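Local coordinates for protein glycoside Hydrolase (Bacteroides uniformis, PDB 5T99) that probably hydrolyses beta-galactosidic linkages as a family 2 glycoside hydrolase of an agarose-degrading pathway, and binds d-galacto-isofagomine in its active-site pocket, at residues I105-A110 with R170-R175; V325-D330 with S353-D358. All coordinates share one frame; numbering follows the deposited sequence.

Contact 1 (I105-A110 with R170-R175)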
ATOM      1  N   ILE A 105      20.872   1.814  15.104  1.00 21.78           N
ATOM      2  CA  ILE A 105      20.501   1.531  13.730  1.00 21.87           C
ATOM      3  C   ILE A 105      19.055   1.050  13.728  1.00 22.00           C
ATOM      4  O   ILE A 105      18.720   0.061  14.387  1.00 21.63           O
ATOM      5  CB  ILE A 105      21.387   0.464  13.053  1.00 21.94           C
ATOM      6  CG1 ILE A 105      22.874   0.745  13.277  1.00 22.05           C
ATOM      7  CG2 ILE A 105      21.084   0.384  11.557  1.00 21.92           C
ATOM      8  CD1 ILE A 105      23.382   2.028  12.676  1.00 22.17           C
ATOM      9  N   GLY A 106      18.215   1.765  12.990  1.00 20.63           N
ATOM     10  CA  GLY A 106      16.810   1.452  12.897  1.00 20.65           C
ATOM     11  C   GLY A 106      16.564   0.724  11.592  1.00 20.54           C
ATOM     12  O   GLY A 106      16.973   1.201  10.527  1.00 19.95           O
ATOM     13  N   PHE A 107      15.908  -0.432  11.686  1.00 19.87           N
ATOM     14  CA  PHE A 107      15.438  -1.180  10.532  1.00 19.31           C
ATOM     15  C   PHE A 107      13.911  -1.071  10.478  1.00 18.91           C
ATOM     16  O   PHE A 107      13.226  -1.567  11.375  1.00 18.52           O
ATOM     17  CB  PHE A 107      15.855  -2.662  10.658  1.00 19.46           C
ATOM     18  CG  PHE A 107      17.348  -2.887  10.701  1.00 18.99           C
ATOM     19  CD1 PHE A 107      18.050  -3.215   9.549  1.00 19.32           C
ATOM     20  CD2 PHE A 107      18.045  -2.792  11.888  1.00 19.26           C
ATOM     21  CE1 PHE A 107      19.427  -3.430   9.584  1.00 19.13           C
ATOM     22  CE2 PHE A 107      19.414  -3.006  11.931  1.00 19.22           C
ATOM     23  CZ  PHE A 107      20.106  -3.332  10.776  1.00 18.98           C
ATOM     24  N   ASP A 108      13.382  -0.423   9.442  1.00 18.37           N
ATOM     25  CA  ASP A 108      11.926  -0.390   9.216  1.00 18.27           C
ATOM     26  C   ASP A 108      11.310  -1.757   8.873  1.00 18.90           C
ATOM     27  O   ASP A 108      10.097  -1.971   9.049  1.00 18.64           O
ATOM     28  CB  ASP A 108      11.574   0.588   8.090  1.00 17.98           C
ATOM     29  CG  ASP A 108      11.866   2.034   8.443  1.00 17.71           C
ATOM     30  OD1 ASP A 108      11.996   2.365   9.650  1.00 16.70           O
ATOM     31  OD2 ASP A 108      11.968   2.839   7.487  1.00 17.02           O
ATOM     32  N   GLY A 109      12.123  -2.667   8.344  1.00 19.05           N
ATOM     33  CA  GLY A 109      11.618  -3.970   7.953  1.00 19.31           C
ATOM     34  C   GLY A 109      12.709  -4.849   7.393  1.00 19.61           C
ATOM     35  O   GLY A 109      13.535  -4.402   6.583  1.00 19.64           O
ATOM     36  N   ALA A 110      12.711  -6.096   7.847  1.00 19.75           N
ATOM     37  CA  ALA A 110      13.601  -7.113   7.340  1.00 19.88           C
ATOM     38  C   ALA A 110      12.851  -8.445   7.334  1.00 20.09           C
ATOM     39  O   ALA A 110      12.442  -8.939   8.381  1.00 19.44           O
ATOM     40  CB  ALA A 110      14.844  -7.183   8.199  1.00 20.36           C
ATOM     41  N   ARG A 170      12.933  -2.773   3.533  1.00 19.23           N
ATOM     42  CA  ARG A 170      12.562  -1.405   3.932  1.00 19.62           C
ATOM     43  C   ARG A 170      13.804  -0.648   4.357  1.00 19.68           C
ATOM     44  O   ARG A 170      14.866  -1.246   4.562  1.00 20.18           O
ATOM     45  CB  ARG A 170      11.546  -1.417   5.079  1.00 19.80           C
ATOM     46  CG  ARG A 170      10.182  -1.998   4.716  1.00 19.73           C
ATOM     47  CD  ARG A 170       9.180  -1.738   5.824  1.00 19.43           C
ATOM     48  NE  ARG A 170       7.859  -2.296   5.518  1.00 18.91           N
ATOM     49  CZ  ARG A 170       6.950  -2.657   6.426  1.00 18.57           C
ATOM     50  NH1 ARG A 170       7.199  -2.557   7.737  1.00 18.69           N
ATOM     51  NH2 ARG A 170       5.786  -3.166   6.022  1.00 18.57           N
ATOM     52  N   ASN A 171      13.663   0.668   4.507  1.00 19.42           N
ATOM     53  CA  ASN A 171      14.814   1.530   4.759  1.00 19.09           C
ATOM     54  C   ASN A 171      15.482   1.225   6.100  1.00 18.97           C
ATOM     55  O   ASN A 171      14.870   0.649   7.011  1.00 17.86           O
ATOM     56  CB  ASN A 171      14.418   3.006   4.710  1.00 19.31           C
ATOM     57  CG  ASN A 171      13.890   3.441   3.356  1.00 19.40           C
ATOM     58  OD1 ASN A 171      12.787   3.988   3.262  1.00 21.00           O
ATOM     59  ND2 ASN A 171      14.660   3.212   2.308  1.00 18.70           N
ATOM     60  N   VAL A 172      16.750   1.614   6.185  1.00 19.53           N
ATOM     61  CA  VAL A 172      17.565   1.457   7.380  1.00 20.08           C
ATOM     62  C   VAL A 172      18.075   2.841   7.754  1.00 20.49           C
ATOM     63  O   VAL A 172      18.405   3.631   6.869  1.00 20.80           O
ATOM     64  CB  VAL A 172      18.732   0.475   7.124  1.00 20.60           C
ATOM     65  CG1 VAL A 172      19.568   0.281   8.381  1.00 21.13           C
ATOM     66  CG2 VAL A 172      18.192  -0.873   6.652  1.00 20.86           C
ATOM     67  N   TRP A 173      18.139   3.133   9.050  1.00 20.72           N
ATOM     68  CA  TRP A 173      18.450   4.484   9.535  1.00 21.56           C
ATOM     69  C   TRP A 173      19.573   4.483  10.575  1.00 22.75           C
ATOM     70  O   TRP A 173      19.597   3.637  11.461  1.00 23.78           O
ATOM     71  CB  TRP A 173      17.196   5.135  10.125  1.00 20.89           C
ATOM     72  CG  TRP A 173      16.083   5.177   9.146  1.00 20.39           C
ATOM     73  CD1 TRP A 173      15.085   4.265   9.014  1.00 20.26           C
ATOM     74  CD2 TRP A 173      15.883   6.147   8.113  1.00 20.25           C
ATOM     75  NE1 TRP A 173      14.262   4.613   7.980  1.00 20.51           N
ATOM     76  CE2 TRP A 173      14.727   5.765   7.405  1.00 20.20           C
ATOM     77  CE3 TRP A 173      16.569   7.303   7.717  1.00 20.24           C
ATOM     78  CZ2 TRP A 173      14.227   6.502   6.327  1.00 20.14           C
ATOM     79  CZ3 TRP A 173      16.078   8.039   6.636  1.00 20.31           C
ATOM     80  CH2 TRP A 173      14.909   7.636   5.960  1.00 20.51           C
ATOM     81  N   LEU A 174      20.497   5.427  10.439  1.00 22.99           N
ATOM     82  CA  LEU A 174      21.514   5.692  11.443  1.00 23.91           C
ATOM     83  C   LEU A 174      21.056   6.872  12.296  1.00 23.25           C
ATOM     84  O   LEU A 174      20.693   7.912  11.760  1.00 22.77           O
ATOM     85  CB  LEU A 174      22.849   6.020  10.762  1.00 24.98           C
ATOM     86  CG  LEU A 174      23.998   6.535  11.639  1.00 25.79           C
ATOM     87  CD1 LEU A 174      24.530   5.419  12.521  1.00 25.29           C
ATOM     88  CD2 LEU A 174      25.090   7.136  10.758  1.00 26.28           C
ATOM     89  N   ARG A 175      21.091   6.705  13.615  1.00 24.29           N
ATOM     90  CA  ARG A 175      20.671   7.741  14.561  1.00 25.30           C
ATOM     91  C   ARG A 175      21.818   8.005  15.521  1.00 25.75           C
ATOM     92  O   ARG A 175      22.224   7.114  16.277  1.00 27.02           O
ATOM     93  CB  ARG A 175      19.413   7.301  15.316  1.00 25.86           C
ATOM     94  CG  ARG A 175      18.156   7.365  14.454  1.00 26.93           C
ATOM     95  CD  ARG A 175      17.065   6.398  14.892  1.00 27.62           C
ATOM     96  NE  ARG A 175      16.090   6.164  13.821  1.00 28.39           N
ATOM     97  CZ  ARG A 175      15.174   5.186  13.806  1.00 29.06           C
ATOM     98  NH1 ARG A 175      15.059   4.315  14.823  1.00 28.64           N
ATOM     99  NH2 ARG A 175      14.353   5.080  12.755  1.00 29.14           N
TER
HETATM  100  O   HOH W   1      11.073   2.073   5.072  1.00 21.73           O
HETATM  101  O   HOH W   2      13.684   2.313  12.122  1.00 22.70           O
HETATM  102  O   HOH W   3      14.990  -2.251   7.327  1.00 17.13           O
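G106 and W173 form the antiparallel hydrogen-bonded pair at the centre of this contact, in the beta sandwich of the family 2 sugar-binding domain, where strands 102-107 and 172-177 are neighbours in a four-stranded antiparallel sheet. G106 N donates to W173 O at 2.8 Å, and W173 N donates in return to G106 O. The non-hydrogen-bonded pairs I105-L174 and F107-V172 flank it, with their side chains on one sheet face. There V172 CG1 sits over the F107 ring, offset toward its rim, in a CH-pi contact 4.2 Å from the centroid. With chi1 at -179°, V172 extends this methyl away from its own backbone N and against I105 CG2 as well, 3.5 Å apart. I105 CD1 meets L174 CD1 farther along. Strand 146-153 of the facing six-stranded sheet covers this apolar face through L149 and V151.

On the opposite face of the sheet, which carries W173, the edge of the indole meets D108: NE1 donates to OD2 at 2.9 Å with OD2 in the ring plane, although the nitrogen stands above the carboxylate plane. D108 N meanwhile donates to N171 O, prolonging the backbone pairing past the end of the strand. The other carboxylate oxygen, OD1, takes a water that also accepts from R175 NH2; the R175 guanidinium lays a face over G106 CA, leaving little room for a CB there, and its NH1 makes a salt bridge with E134. Past the end of strand 102-107, the extended R170 side chain runs back to D108 with NH1, which also donates to Y130 O. D108 O lies close to the guanidinium plane, 3.2 Å from R170 NH1, and the N-H points at it with an angle of 164°.

Contact 2 (V325-D330 with S353-D358); sequences VNVRAD and SPEFLD
V325 packs on S353 and E355 where two helices of the TIM barrel domain, 327-339 and 354-363, begin close together. The apolar part rests on its two methyls: CG2 touches S353 CB at 3.7 Å, while CG1 lies against the bent E355 chain, which crosses the valine at about a right angle. A bend at chi2 (75°) brings CD and OE1 of E355 over V325 CG1, and E355 CG lies near the same methyl. V327 CG2 adds a looser contact with E355 CG at 4.0 Å.

The polar part is bridged by one water, which donates to D330 OD2 at 2.7 Å and also hydrogen-bonds S353 OG. The D330 carboxylate meets the F356 ring at its edge, the two planes nearly perpendicular (86°), and OD2 comes 3.6 Å from F356 CB. Its other oxygen, OD1, accepts from N318 ND2, so both oxygens of this buried group have partners. With an alanine in place of D330, the bridging water and N318 would probably lose their acceptor, and a gap would be likely to open beside the F356 ring.

Capping bonds start both helices. N326 OD1 accepts from A329 N at 3.0 Å. At the second N-cap, S353 OG accepts a hydrogen bond from F356 N, 3.1 Å away.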
ATOM      1  N   VAL A 325      10.961  -0.988  -0.694  1.00 20.29           N
ATOM      2  CA  VAL A 325      10.193   0.254  -0.619  1.00 20.61           C
ATOM      3  C   VAL A 325      10.624   1.189  -1.737  1.00 21.10           C
ATOM      4  O   VAL A 325      11.813   1.449  -1.921  1.00 21.48           O
ATOM      5  CB  VAL A 325      10.333   0.987   0.738  1.00 20.85           C
ATOM      6  CG1 VAL A 325       9.680   2.372   0.691  1.00 21.19           C
ATOM      7  CG2 VAL A 325       9.679   0.175   1.837  1.00 20.93           C
ATOM      8  N   ASN A 326       9.644   1.665  -2.496  1.00 21.15           N
ATOM      9  CA  ASN A 326       9.871   2.682  -3.504  1.00 20.88           C
ATOM     10  C   ASN A 326       8.702   3.663  -3.486  1.00 20.12           C
ATOM     11  O   ASN A 326       7.572   3.308  -3.804  1.00 20.28           O
ATOM     12  CB  ASN A 326      10.038   2.037  -4.877  1.00 21.13           C
ATOM     13  CG  ASN A 326      10.384   3.043  -5.955  1.00 21.15           C
ATOM     14  OD1 ASN A 326       9.567   3.909  -6.317  1.00 20.50           O
ATOM     15  ND2 ASN A 326      11.594   2.929  -6.492  1.00 21.38           N
ATOM     16  N   VAL A 327       9.005   4.911  -3.155  1.00 20.01           N
ATOM     17  CA  VAL A 327       7.983   5.938  -2.923  1.00 19.52           C
ATOM     18  C   VAL A 327       7.124   6.162  -4.170  1.00 19.24           C
ATOM     19  O   VAL A 327       5.897   6.192  -4.077  1.00 19.80           O
ATOM     20  CB  VAL A 327       8.628   7.272  -2.435  1.00 18.91           C
ATOM     21  CG1 VAL A 327       7.590   8.395  -2.339  1.00 18.52           C
ATOM     22  CG2 VAL A 327       9.325   7.063  -1.097  1.00 18.60           C
ATOM     23  N   ARG A 328       7.764   6.319  -5.328  1.00 19.34           N
ATOM     24  CA  ARG A 328       7.024   6.550  -6.578  1.00 18.91           C
ATOM     25  C   ARG A 328       6.105   5.391  -6.951  1.00 18.32           C
ATOM     26  O   ARG A 328       4.962   5.622  -7.362  1.00 18.41           O
ATOM     27  CB  ARG A 328       7.957   6.894  -7.742  1.00 19.12           C
ATOM     28  CG  ARG A 328       7.259   7.089  -9.095  1.00 19.79           C
ATOM     29  CD  ARG A 328       6.103   8.102  -9.080  1.00 20.38           C
ATOM     30  NE  ARG A 328       5.251   7.967 -10.264  1.00 21.15           N
ATOM     31  CZ  ARG A 328       4.022   8.471 -10.411  1.00 21.80           C
ATOM     32  NH1 ARG A 328       3.423   9.162  -9.441  1.00 21.89           N
ATOM     33  NH2 ARG A 328       3.366   8.258 -11.550  1.00 22.21           N
ATOM     34  N   ALA A 329       6.580   4.157  -6.793  1.00 17.79           N
ATOM     35  CA  ALA A 329       5.733   2.980  -7.042  1.00 17.91           C
ATOM     36  C   ALA A 329       4.445   3.032  -6.221  1.00 17.50           C
ATOM     37  O   ALA A 329       3.359   2.825  -6.761  1.00 16.75           O
ATOM     38  CB  ALA A 329       6.493   1.691  -6.738  1.00 18.29           C
ATOM     39  N   ASP A 330       4.583   3.318  -4.922  1.00 17.43           N
ATOM     40  CA  ASP A 330       3.420   3.450  -4.018  1.00 17.62           C
ATOM     41  C   ASP A 330       2.536   4.639  -4.402  1.00 17.25           C
ATOM     42  O   ASP A 330       1.318   4.501  -4.464  1.00 17.18           O
ATOM     43  CB  ASP A 330       3.842   3.576  -2.540  1.00 17.62           C
ATOM     44  CG  ASP A 330       4.196   2.235  -1.887  1.00 17.55           C
ATOM     45  OD1 ASP A 330       3.953   1.167  -2.455  1.00 17.84           O
ATOM     46  OD2 ASP A 330       4.709   2.250  -0.759  1.00 18.34           O
ATOM     47  N   SER A 353       4.770  -0.060   5.018  1.00 14.96           N
ATOM     48  CA  SER A 353       5.966   0.739   5.250  1.00 14.71           C
ATOM     49  C   SER A 353       5.533   2.108   5.775  1.00 14.59           C
ATOM     50  O   SER A 353       4.399   2.530   5.519  1.00 15.06           O
ATOM     51  CB  SER A 353       6.725   0.911   3.951  1.00 14.41           C
ATOM     52  OG  SER A 353       5.934   1.641   3.053  1.00 14.65           O
ATOM     53  N   PRO A 354       6.411   2.803   6.517  1.00 14.37           N
ATOM     54  CA  PRO A 354       6.084   4.187   6.887  1.00 14.40           C
ATOM     55  C   PRO A 354       5.813   5.078   5.668  1.00 14.07           C
ATOM     56  O   PRO A 354       4.889   5.895   5.690  1.00 13.75           O
ATOM     57  CB  PRO A 354       7.333   4.660   7.635  1.00 14.58           C
ATOM     58  CG  PRO A 354       7.972   3.407   8.148  1.00 14.54           C
ATOM     59  CD  PRO A 354       7.689   2.365   7.108  1.00 14.55           C
ATOM     60  N   GLU A 355       6.590   4.877   4.604  1.00 14.04           N
ATOM     61  CA  GLU A 355       6.485   5.689   3.385  1.00 13.83           C
ATOM     62  C   GLU A 355       5.094   5.576   2.778  1.00 13.56           C
ATOM     63  O   GLU A 355       4.502   6.583   2.350  1.00 13.26           O
ATOM     64  CB  GLU A 355       7.556   5.293   2.349  1.00 14.03           C
ATOM     65  CG  GLU A 355       8.982   5.753   2.691  1.00 13.96           C
ATOM     66  CD  GLU A 355       9.650   4.934   3.788  1.00 14.22           C
ATOM     67  OE1 GLU A 355       9.221   3.773   4.031  1.00 13.29           O
ATOM     68  OE2 GLU A 355      10.600   5.462   4.418  1.00 14.61           O
ATOM     69  N   PHE A 356       4.560   4.358   2.769  1.00 13.35           N
ATOM     70  CA  PHE A 356       3.214   4.136   2.256  1.00 13.37           C
ATOM     71  C   PHE A 356       2.199   4.996   3.015  1.00 13.24           C
ATOM     72  O   PHE A 356       1.343   5.626   2.407  1.00 12.52           O
ATOM     73  CB  PHE A 356       2.850   2.649   2.336  1.00 13.70           C
ATOM     74  CG  PHE A 356       1.464   2.338   1.846  1.00 13.70           C
ATOM     75  CD1 PHE A 356       1.229   2.137   0.501  1.00 13.87           C
ATOM     76  CD2 PHE A 356       0.396   2.263   2.733  1.00 13.99           C
ATOM     77  CE1 PHE A 356      -0.049   1.875   0.028  1.00 14.27           C
ATOM     78  CE2 PHE A 356      -0.890   1.985   2.277  1.00 14.23           C
ATOM     79  CZ  PHE A 356      -1.110   1.805   0.915  1.00 14.51           C
ATOM     80  N   LEU A 357       2.317   5.023   4.347  1.00 13.59           N
ATOM     81  CA  LEU A 357       1.416   5.813   5.205  1.00 13.69           C
ATOM     82  C   LEU A 357       1.636   7.311   5.068  1.00 13.74           C
ATOM     83  O   LEU A 357       0.669   8.075   5.141  1.00 13.46           O
ATOM     84  CB  LEU A 357       1.521   5.388   6.677  1.00 13.66           C
ATOM     85  CG  LEU A 357       1.048   3.950   6.929  1.00 13.85           C
ATOM     86  CD1 LEU A 357       1.344   3.532   8.350  1.00 14.11           C
ATOM     87  CD2 LEU A 357      -0.436   3.771   6.637  1.00 13.93           C
ATOM     88  N   ASP A 358       2.886   7.733   4.850  1.00 14.03           N
ATOM     89  CA  ASP A 358       3.157   9.140   4.541  1.00 14.18           C
ATOM     90  C   ASP A 358       2.406   9.562   3.286  1.00 14.40           C
ATOM     91  O   ASP A 358       1.867  10.661   3.240  1.00 14.54           O
ATOM     92  CB  ASP A 358       4.655   9.429   4.388  1.00 14.22           C
ATOM     93  CG  ASP A 358       5.405   9.361   5.704  1.00 14.38           C
ATOM     94  OD1 ASP A 358       4.790   9.587   6.773  1.00 14.66           O
ATOM     95  OD2 ASP A 358       6.622   9.079   5.670  1.00 14.01           O
TER
HETATM   96  O   HOH W   4       5.673   0.264   0.716  1.00 14.69           O

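In the fold
Contact 1 closes in the chain before contact 2 opens; their centres are about 14 Å apart. The first belongs to the four-stranded sheet of the sugar-binding domain, the second to the barrel domain, where strand 344-346 lies between helices 327-339 and 354-363. The two contacts touch where R170 CG packs on V325 CG2 at 3.6 Å. Around them the junction also holds a hydrogen bond from R170 NH2 to P351 O and backbone bonding between V325 and Y169. The barrel also carries H349 of the d-galacto-isofagomine pocket, shortly before 353-358, while R161 of that pocket precedes 170-175. The contacts thus meet where two domains that both line the ligand site abut.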